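Local coordinates for IMPACT family member YigZ (PDB 1VI7), which is of unknown function but may bind guanyl ribonucleotides and other anions and may hydrolyse ribonucleoside triphosphates, at residues T27-T32 / N125-Q130; K39-S44 / E97-V102; K164-D169 / L175-L180. One frame throughout, in Å; residues are numbered along the deposited sequence. Where two conformers were deposited one is given.

Contact 1. Residues T27-T32 / N125-Q130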
loop_
_atom_site.group_PDB
_atom_site.type_symbol
_atom_site.label_atom_id
_atom_site.label_comp_id
_atom_site.label_asym_id
_atom_site.label_seq_id
_atom_site.Cartn_x
_atom_site.Cartn_y
_atom_site.Cartn_z
ATOM N N THR A 27 -10.382 12.141 11.232
ATOM C CA THR A 27 -9.963 11.190 10.225
ATOM C C THR A 27 -8.539 11.476 9.782
ATOM O O THR A 27 -8.204 12.656 9.633
ATOM C CB THR A 27 -10.849 11.281 8.960
ATOM O OG1 THR A 27 -12.213 11.303 9.406
ATOM C CG2 THR A 27 -10.612 10.051 8.081
ATOM N N MET A 28 -7.741 10.444 9.634
ATOM C CA MET A 28 -6.354 10.582 9.226
ATOM C C MET A 28 -6.022 9.492 8.208
ATOM O O MET A 28 -6.289 8.315 8.405
ATOM C CB MET A 28 -5.426 10.504 10.442
ATOM C CG MET A 28 -5.654 11.622 11.463
ATOM S SD MET A 28 -4.754 11.375 13.015
ATOM C CE MET A 28 -3.090 11.164 12.359
ATOM N N LEU A 29 -5.689 9.924 7.005
ATOM C CA LEU A 29 -5.293 9.082 5.883
ATOM C C LEU A 29 -3.757 9.083 5.787
ATOM O O LEU A 29 -3.162 9.956 6.443
ATOM C CB LEU A 29 -5.828 9.687 4.565
ATOM C CG LEU A 29 -7.179 9.207 4.087
ATOM C CD1 LEU A 29 -8.211 9.349 5.182
ATOM C CD2 LEU A 29 -7.633 9.908 2.814
ATOM N N ALA A 30 -3.179 8.237 4.961
ATOM C CA ALA A 30 -1.737 8.144 4.809
ATOM C C ALA A 30 -1.343 7.004 3.885
ATOM O O ALA A 30 -2.107 6.052 3.770
ATOM C CB ALA A 30 -1.141 7.824 6.201
ATOM N N HIS A 31 -0.150 7.018 3.310
ATOM C CA HIS A 31 0.305 5.925 2.432
ATOM C C HIS A 31 0.775 4.732 3.244
ATOM O O HIS A 31 1.598 4.868 4.159
ATOM C CB HIS A 31 1.443 6.426 1.551
ATOM C CG HIS A 31 2.149 5.374 0.753
ATOM N ND1 HIS A 31 3.329 4.788 1.153
ATOM C CD2 HIS A 31 1.855 4.804 -0.442
ATOM C CE1 HIS A 31 3.717 3.911 0.247
ATOM N NE2 HIS A 31 2.839 3.900 -0.744
ATOM N N THR A 32 0.246 3.547 2.969
ATOM C CA THR A 32 0.607 2.339 3.716
ATOM C C THR A 32 0.736 1.137 2.785
ATOM O O THR A 32 -0.264 0.502 2.451
ATOM C CB THR A 32 -0.446 1.949 4.773
ATOM O OG1 THR A 32 -1.694 1.656 4.127
ATOM C CG2 THR A 32 -0.646 3.007 5.833
ATOM N N ASN A 125 -14.779 10.044 3.655
ATOM C CA ASN A 125 -15.175 10.750 2.458
ATOM C C ASN A 125 -14.589 12.152 2.353
ATOM O O ASN A 125 -14.177 12.565 1.266
ATOM C CB ASN A 125 -16.721 10.835 2.422
ATOM C CG ASN A 125 -17.170 11.383 1.072
ATOM O OD1 ASN A 125 -17.157 12.601 0.901
ATOM N ND2 ASN A 125 -17.436 10.476 0.153
ATOM N N GLN A 126 -14.565 12.912 3.434
ATOM C CA GLN A 126 -14.107 14.286 3.398
ATOM C C GLN A 126 -12.605 14.375 3.149
ATOM O O GLN A 126 -12.106 15.230 2.431
ATOM C CB GLN A 126 -14.436 14.997 4.713
ATOM C CG GLN A 126 -15.914 15.223 4.959
ATOM C CD GLN A 126 -16.572 15.844 3.734
ATOM O OE1 GLN A 126 -17.606 15.336 3.295
ATOM N NE2 GLN A 126 -15.872 16.802 3.134
ATOM N N ALA A 127 -11.899 13.501 3.864
ATOM C CA ALA A 127 -10.450 13.407 3.849
ATOM C C ALA A 127 -9.978 13.119 2.420
ATOM O O ALA A 127 -9.043 13.690 1.889
ATOM C CB ALA A 127 -10.016 12.250 4.742
ATOM N N LEU A 128 -10.742 12.194 1.828
ATOM C CA LEU A 128 -10.548 11.740 0.475
ATOM C C LEU A 128 -10.645 12.859 -0.515
ATOM O O LEU A 128 -9.851 12.873 -1.463
ATOM C CB LEU A 128 -11.423 10.551 0.140
ATOM C CG LEU A 128 -10.995 9.251 0.842
ATOM C CD1 LEU A 128 -12.037 8.184 0.657
ATOM C CD2 LEU A 128 -9.618 8.791 0.357
ATOM N N ARG A 129 -11.452 13.875 -0.261
ATOM C CA ARG A 129 -11.544 15.051 -1.104
ATOM C C ARG A 129 -10.236 15.849 -1.038
ATOM O O ARG A 129 -10.058 16.764 -1.851
ATOM C CB ARG A 129 -12.692 15.969 -0.744
ATOM C CG ARG A 129 -14.092 15.599 -1.048
ATOM C CD ARG A 129 -15.085 16.477 -0.277
ATOM N NE ARG A 129 -16.367 15.801 -0.101
ATOM C CZ ARG A 129 -17.227 15.560 -1.084
ATOM N NH1 ARG A 129 -18.369 14.916 -0.847
ATOM N NH2 ARG A 129 -16.977 15.991 -2.323
ATOM N N GLN A 130 -9.411 15.697 -0.033
ATOM C CA GLN A 130 -8.156 16.458 0.005
ATOM C C GLN A 130 -6.923 15.604 -0.248
ATOM O O GLN A 130 -5.800 16.106 -0.120
ATOM C CB GLN A 130 -8.046 17.204 1.349
ATOM C CG GLN A 130 -9.313 17.928 1.719
ATOM C CD GLN A 130 -9.340 18.691 3.012
ATOM O OE1 GLN A 130 -10.448 18.890 3.549
ATOM N NE2 GLN A 130 -8.192 19.147 3.518
#
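Leu-29 reaches from strand 23-31 to Ala-127 and Leu-128 near the C-terminal end of helix 113-128, in a helix-on-sheet packing within the UPF0029 family region. Polar groups work within the helix and at its margins. Gln-130 N donates to Ala-127 O at 2.8 Å, and Asn-125 ND2 is hydrogen-bonded to Gln-89 OE1.

The contact across the two segments is apolar. Both methyls of Leu-29 take part: CD1 comes to 3.4 Å from Ala-127 CB, and CD2 lies 3.9 Å from that same CB, so the small alanine sits against the forked end of the leucine. Two residues earlier, and on the same face of the strand, Thr-27 contributes its methyl. Its CG2 is swung opposite the backbone N, with OG1 left beside that N, and this brings the methyl to 4.0 Å from Ala-127 CB. A larger patch surrounds the contact: Val-14 and Val-16 of strand 14-20 also touch Ala-127, while Ile-98 and Ala-100 of the next strand border Leu-29. The first bond of the Leu-128 side chain runs across the direction to the strand, and its end then comes nearer. This side chain meets that of Leu-29 at about a right angle, with Leu-128 CD2 3.4 Å from Leu-29 CD2 and the branch point, Leu-128 CG, 4.0 Å from that same Leu-29 CD2.

Contact 2. Residues K39-S44 / E97-V102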
loop_
_atom_site.group_PDB
_atom_site.type_symbol
_atom_site.label_atom_id
_atom_site.label_comp_id
_atom_site.label_asym_id
_atom_site.label_seq_id
_atom_site.Cartn_x
_atom_site.Cartn_y
_atom_site.Cartn_z
ATOM N N LYS A 39 -0.873 -1.175 10.078
ATOM C CA LYS A 39 -0.774 -1.301 11.529
ATOM C C LYS A 39 0.193 -0.288 12.127
ATOM O O LYS A 39 -0.028 0.244 13.217
ATOM C CB LYS A 39 -0.322 -2.716 11.880
ATOM C CG LYS A 39 -0.611 -3.085 13.330
ATOM C CD LYS A 39 -1.514 -4.319 13.376
ATOM C CE LYS A 39 -2.918 -3.950 12.881
ATOM N NZ LYS A 39 -3.543 -2.929 13.779
ATOM N N ALA A 40 1.297 -0.048 11.416
ATOM C CA ALA A 40 2.273 0.936 11.816
ATOM C C ALA A 40 1.685 2.231 12.345
ATOM O O ALA A 40 1.925 2.583 13.514
ATOM C CB ALA A 40 3.213 1.229 10.651
ATOM N N PHE A 41 0.910 2.990 11.562
ATOM C CA PHE A 41 0.421 4.265 12.075
ATOM C C PHE A 41 -0.868 4.214 12.836
ATOM O O PHE A 41 -1.336 5.227 13.397
ATOM C CB PHE A 41 0.447 5.340 11.005
ATOM C CG PHE A 41 -0.759 5.391 10.126
ATOM C CD1 PHE A 41 -1.624 6.475 10.171
ATOM C CD2 PHE A 41 -1.026 4.346 9.251
ATOM C CE1 PHE A 41 -2.740 6.525 9.357
ATOM C CE2 PHE A 41 -2.134 4.395 8.441
ATOM C CZ PHE A 41 -2.989 5.482 8.498
ATOM N N VAL A 42 -1.441 3.029 13.039
ATOM C CA VAL A 42 -2.641 2.992 13.914
ATOM C C VAL A 42 -2.163 3.267 15.343
ATOM O O VAL A 42 -2.814 3.935 16.144
ATOM C CB VAL A 42 -3.380 1.677 13.769
ATOM C CG1 VAL A 42 -3.555 1.300 12.298
ATOM C CG2 VAL A 42 -2.654 0.541 14.492
ATOM N N GLU A 43 -0.954 2.768 15.638
ATOM C CA GLU A 43 -0.307 2.955 16.919
ATOM C C GLU A 43 -0.112 4.456 17.180
ATOM O O GLU A 43 -0.518 4.951 18.232
ATOM C CB GLU A 43 1.075 2.287 16.972
ATOM C CG GLU A 43 1.442 1.638 18.294
ATOM C CD GLU A 43 1.943 2.574 19.371
ATOM O OE1 GLU A 43 1.412 2.551 20.512
ATOM O OE2 GLU A 43 2.915 3.332 19.128
ATOM N N SER A 44 0.422 5.142 16.162
ATOM C CA SER A 44 0.729 6.563 16.289
ATOM C C SER A 44 -0.483 7.436 16.566
ATOM O O SER A 44 -0.427 8.392 17.343
ATOM C CB SER A 44 1.504 7.116 15.107
ATOM O OG SER A 44 1.182 6.586 13.864
ATOM N N GLU A 97 -3.162 0.968 -1.737
ATOM C CA GLU A 97 -2.154 1.224 -0.728
ATOM C C GLU A 97 -2.454 2.377 0.198
ATOM O O GLU A 97 -1.573 3.198 0.505
ATOM C CB GLU A 97 -0.810 1.530 -1.428
ATOM C CG GLU A 97 -0.308 0.493 -2.398
ATOM C CD GLU A 97 1.062 0.784 -2.968
ATOM O OE1 GLU A 97 1.418 0.110 -3.955
ATOM O OE2 GLU A 97 1.753 1.699 -2.454
ATOM N N ILE A 98 -3.626 2.375 0.822
ATOM C CA ILE A 98 -3.971 3.463 1.749
ATOM C C ILE A 98 -4.719 2.903 2.948
ATOM O O ILE A 98 -5.505 1.978 2.786
ATOM C CB ILE A 98 -4.822 4.517 1.022
ATOM C CG1 ILE A 98 -5.364 5.583 1.951
ATOM C CG2 ILE A 98 -5.929 3.832 0.261
ATOM C CD1 ILE A 98 -5.991 6.779 1.262
ATOM N N THR A 99 -4.630 3.586 4.068
ATOM C CA THR A 99 -5.255 3.163 5.306
ATOM C C THR A 99 -5.921 4.361 5.950
ATOM O O THR A 99 -5.446 5.475 5.713
ATOM C CB THR A 99 -4.143 2.584 6.216
ATOM O OG1 THR A 99 -3.789 1.275 5.737
ATOM C CG2 THR A 99 -4.559 2.497 7.660
ATOM N N ALA A 100 -6.979 4.154 6.732
ATOM C CA ALA A 100 -7.625 5.333 7.333
ATOM C C ALA A 100 -7.960 5.084 8.794
ATOM O O ALA A 100 -8.105 3.932 9.197
ATOM C CB ALA A 100 -8.889 5.685 6.549
ATOM N N VAL A 101 -7.917 6.139 9.611
ATOM C CA VAL A 101 -8.264 6.043 10.987
ATOM C C VAL A 101 -9.191 7.156 11.474
ATOM O O VAL A 101 -8.864 8.340 11.473
ATOM C CB VAL A 101 -7.076 6.005 11.954
ATOM C CG1 VAL A 101 -7.594 6.123 13.401
ATOM C CG2 VAL A 101 -6.277 4.720 11.819
ATOM N N VAL A 102 -10.373 6.746 11.970
ATOM C CA VAL A 102 -11.217 7.820 12.566
ATOM C C VAL A 102 -10.960 7.766 14.064
ATOM O O VAL A 102 -10.429 6.724 14.512
ATOM C CB VAL A 102 -12.642 7.732 12.101
ATOM C CG1 VAL A 102 -13.430 8.995 12.438
ATOM C CG2 VAL A 102 -12.684 7.540 10.571
#
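Val-42 of helix 34-48 and Val-101 of strand 98-105 mark the nearest backbone approach, with CA atoms 7.0 Å apart, and no hydrogen bond joins the two segments. The side chains fill the interval. The Phe-41 side chain sets out across the direction to the strand and its ring end comes nearer Thr-99: its CG sits between the backbone N and the carbonyl carbon (chi1 86°), and this sends the ring along Thr-99, the two side chains running past each other in opposite senses. Phe-41 CE2 lies 3.5 Å from Thr-99 CB. Thr-99 O comes to the ring edge, in its plane, 3.7 Å from Phe-41 CZ. The hydroxyl of Thr-99 is engaged with Thr-32, through a hydrogen bond between the two OG1 atoms, and the ring also touches Thr-32 and Ala-30. An alanine at Phe-41 is likely to open a gap over Thr-99 and leave Thr-32 and Ala-30 without their aromatic cover.

The next residue, Val-42, brings CG1 only loosely to Val-101 CG2, 4.4 Å away. Ser-44 OG donates back to Phe-41 O at 2.9 Å, coming from the side with a C=O...donor angle of 97°.

Helix 34-48 thus lies on the face of the antiparallel sheet that carries Thr-99 and Val-101. It links strands 23-31 and 57-60, which run parallel with strand 98-105 between them: a split beta-alpha-beta crossover.

Contact 3. Residues K164-D169 / L175-L180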
loop_
_atom_site.group_PDB
_atom_site.type_symbol
_atom_site.label_atom_id
_atom_site.label_comp_id
_atom_site.label_asym_id
_atom_site.label_seq_id
_atom_site.Cartn_x
_atom_site.Cartn_y
_atom_site.Cartn_z
ATOM N N LYS A 164 16.131 -4.221 -9.189
ATOM C CA LYS A 164 16.377 -4.654 -7.816
ATOM C C LYS A 164 16.388 -6.192 -7.800
ATOM O O LYS A 164 15.562 -6.883 -8.409
ATOM C CB LYS A 164 15.278 -4.145 -6.884
ATOM C CG LYS A 164 15.675 -3.719 -5.500
ATOM C CD LYS A 164 16.506 -4.749 -4.772
ATOM C CE LYS A 164 16.368 -4.655 -3.262
ATOM N NZ LYS A 164 15.440 -5.696 -2.731
ATOM N N ILE A 165 17.484 -6.691 -7.270
ATOM C CA ILE A 165 17.694 -8.123 -7.050
ATOM C C ILE A 165 16.871 -8.537 -5.830
ATOM O O ILE A 165 17.105 -8.070 -4.718
ATOM C CB ILE A 165 19.189 -8.318 -6.824
ATOM C CG1 ILE A 165 19.622 -9.704 -6.403
ATOM C CG2 ILE A 165 19.673 -7.282 -5.811
ATOM C CD1 ILE A 165 21.150 -9.793 -6.651
ATOM N N ILE A 166 15.813 -9.295 -6.061
ATOM C CA ILE A 166 14.914 -9.751 -5.048
ATOM C C ILE A 166 15.451 -10.789 -4.084
ATOM O O ILE A 166 15.222 -10.667 -2.863
ATOM C CB ILE A 166 13.594 -10.323 -5.631
ATOM C CG1 ILE A 166 12.784 -9.211 -6.290
ATOM C CG2 ILE A 166 12.781 -10.985 -4.534
ATOM C CD1 ILE A 166 12.736 -7.939 -5.447
ATOM N N ASN A 167 15.878 -11.941 -4.594
ATOM C CA ASN A 167 16.378 -12.974 -3.679
ATOM C C ASN A 167 17.422 -13.813 -4.366
ATOM O O ASN A 167 17.350 -14.060 -5.563
ATOM C CB ASN A 167 15.257 -13.749 -3.026
ATOM C CG ASN A 167 14.437 -14.600 -3.954
ATOM O OD1 ASN A 167 14.878 -15.679 -4.369
ATOM N ND2 ASN A 167 13.235 -14.163 -4.309
ATOM N N SER A 168 18.442 -14.230 -3.624
ATOM C CA SER A 168 19.514 -15.020 -4.226
ATOM C C SER A 168 19.491 -16.451 -3.699
ATOM O O SER A 168 19.042 -16.657 -2.592
ATOM C CB SER A 168 20.874 -14.401 -3.895
ATOM O OG SER A 168 20.973 -13.060 -4.336
ATOM N N ASP A 169 19.988 -17.369 -4.500
ATOM C CA ASP A 169 20.151 -18.763 -4.127
ATOM C C ASP A 169 21.556 -19.211 -4.535
ATOM O O ASP A 169 21.813 -19.343 -5.734
ATOM C CB ASP A 169 19.083 -19.664 -4.727
ATOM C CG ASP A 169 19.091 -21.051 -4.099
ATOM O OD1 ASP A 169 20.199 -21.568 -3.822
ATOM O OD2 ASP A 169 18.033 -21.640 -3.834
ATOM N N LEU A 175 21.152 -18.514 -8.506
ATOM C CA LEU A 175 19.808 -18.385 -9.005
ATOM C C LEU A 175 19.169 -17.131 -8.367
ATOM O O LEU A 175 19.008 -17.037 -7.180
ATOM C CB LEU A 175 18.876 -19.542 -8.893
ATOM C CG LEU A 175 17.551 -19.247 -9.675
ATOM C CD1 LEU A 175 17.707 -19.735 -11.099
ATOM C CD2 LEU A 175 16.351 -19.770 -8.932
ATOM N N LEU A 176 18.999 -16.180 -9.260
ATOM C CA LEU A 176 18.520 -14.836 -8.957
ATOM C C LEU A 176 17.058 -14.677 -9.394
ATOM O O LEU A 176 16.561 -15.199 -10.416
ATOM C CB LEU A 176 19.432 -13.876 -9.706
ATOM C CG LEU A 176 20.342 -12.839 -9.139
ATOM C CD1 LEU A 176 21.154 -13.163 -7.914
ATOM C CD2 LEU A 176 21.318 -12.328 -10.235
ATOM N N ARG A 177 16.306 -13.969 -8.584
ATOM C CA ARG A 177 14.916 -13.581 -8.830
ATOM C C ARG A 177 14.984 -12.044 -8.936
ATOM O O ARG A 177 15.548 -11.463 -7.978
ATOM C CB ARG A 177 14.089 -13.954 -7.608
ATOM C CG ARG A 177 12.649 -13.481 -7.626
ATOM C CD ARG A 177 11.963 -13.908 -8.884
ATOM N NE ARG A 177 10.583 -14.197 -8.853
ATOM C CZ ARG A 177 9.752 -14.662 -7.953
ATOM N NH1 ARG A 177 10.163 -14.954 -6.724
ATOM N NH2 ARG A 177 8.466 -14.849 -8.291
ATOM N N VAL A 178 15.021 -11.460 -10.129
ATOM C CA VAL A 178 15.163 -10.013 -10.250
ATOM C C VAL A 178 13.842 -9.324 -10.586
ATOM O O VAL A 178 12.933 -9.974 -11.073
ATOM C CB VAL A 178 16.166 -9.616 -11.349
ATOM C CG1 VAL A 178 17.583 -9.825 -10.852
ATOM C CG2 VAL A 178 15.867 -10.424 -12.611
ATOM N N ALA A 179 13.800 -8.038 -10.292
ATOM C CA ALA A 179 12.668 -7.175 -10.531
ATOM C C ALA A 179 13.123 -5.845 -11.148
ATOM O O ALA A 179 13.900 -5.114 -10.545
ATOM C CB ALA A 179 11.909 -6.887 -9.239
ATOM N N LEU A 180 12.504 -5.493 -12.266
ATOM C CA LEU A 180 12.800 -4.209 -12.890
ATOM C C LEU A 180 11.628 -3.702 -13.722
ATOM O O LEU A 180 10.833 -4.483 -14.250
ATOM C CB LEU A 180 14.030 -4.384 -13.797
ATOM C CG LEU A 180 13.805 -5.372 -14.966
ATOM C CD1 LEU A 180 14.652 -4.978 -16.152
ATOM C CD2 LEU A 180 14.128 -6.782 -14.523
HETATM O O HOH W 1 15.659 -17.570 -6.708
HETATM O O HOH W 2 12.399 -16.518 -5.436
#
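Lys-164 and Ala-179 form a hydrogen-bonded pair at one end of an antiparallel beta hairpin, strands 164-170 and 174-180, interrupted by a classic beta bulge. The pair is bonded both ways: Lys-164 N to Ala-179 O and Ala-179 N to Lys-164 O, each 2.8 Å, the donors lying nearly in line with the carbonyls. At the bulge, Ile-166 and Asn-167 both face Arg-177, and Arg-177 O collects two N-H groups, Ile-166 N at 2.9 Å and, weakly, Asn-167 N at 3.4 Å. Arg-177 N answers to Asn-167 O at 3.2 Å, in the carbonyl plane. Toward the turn, Leu-175 N gives Asp-169 O a nearly straight bond (173°), while the return bond from Asp-169 N to Leu-175 O is weak; Asp-169 O is shared with Gln-171 NE2. The amides of Leu-176 and Val-178 turn the other way, pairing with Leu-144 and Tyr-142 of strand 140-146.

On the face shared with Ser-168, Ile-165, Leu-176 and Val-178 pack against helix 151-160, with Ile-165 CD1 3.6 Å from Leu-176 CD1.

On the opposite face Asn-167 crosses Arg-177 at a slant, ND2 lying at the edge of the guanidinium near its plane. With CG between its backbone N and carbonyl carbon (chi1 67°), its amide is brought against the arginine's aliphatic root, ND2 3.4 Å from Arg-177 CB, and stands 83° from the guanidinium plane. Arg-177 NH2 has a long, weak ion pair with Glu-141 of strand 140-146. Two waters serve the amide. One donates to Asn-167 OD1 and weakly to Leu-175 O; the other accepts from Asn-167 ND2 at 2.7 Å and, weakly, from Arg-177 NH1.

Contacts 1 and 2 belong to one alpha/beta unit, their centres 10 Å apart. Strands 23-31 and 98-105 are neighbours in its five-stranded antiparallel sheet, joined by Met-28 O and Val-101 N; helix 113-128 covers one face and helix 34-48 the other, so together they describe both sides of the sheet. Along the chain, contact 2 opens and closes between the two halves of contact 1. Contact 3 follows both and lies in the C-terminal part, where the elements from 140-146 to 203-204 follow a beta-alpha-beta-beta-alpha-beta order that fits a ferredoxin-like fold. Its centre is 35 Å from that of contact 1 and 31 Å from that of contact 2, consistent with two separately packed domains.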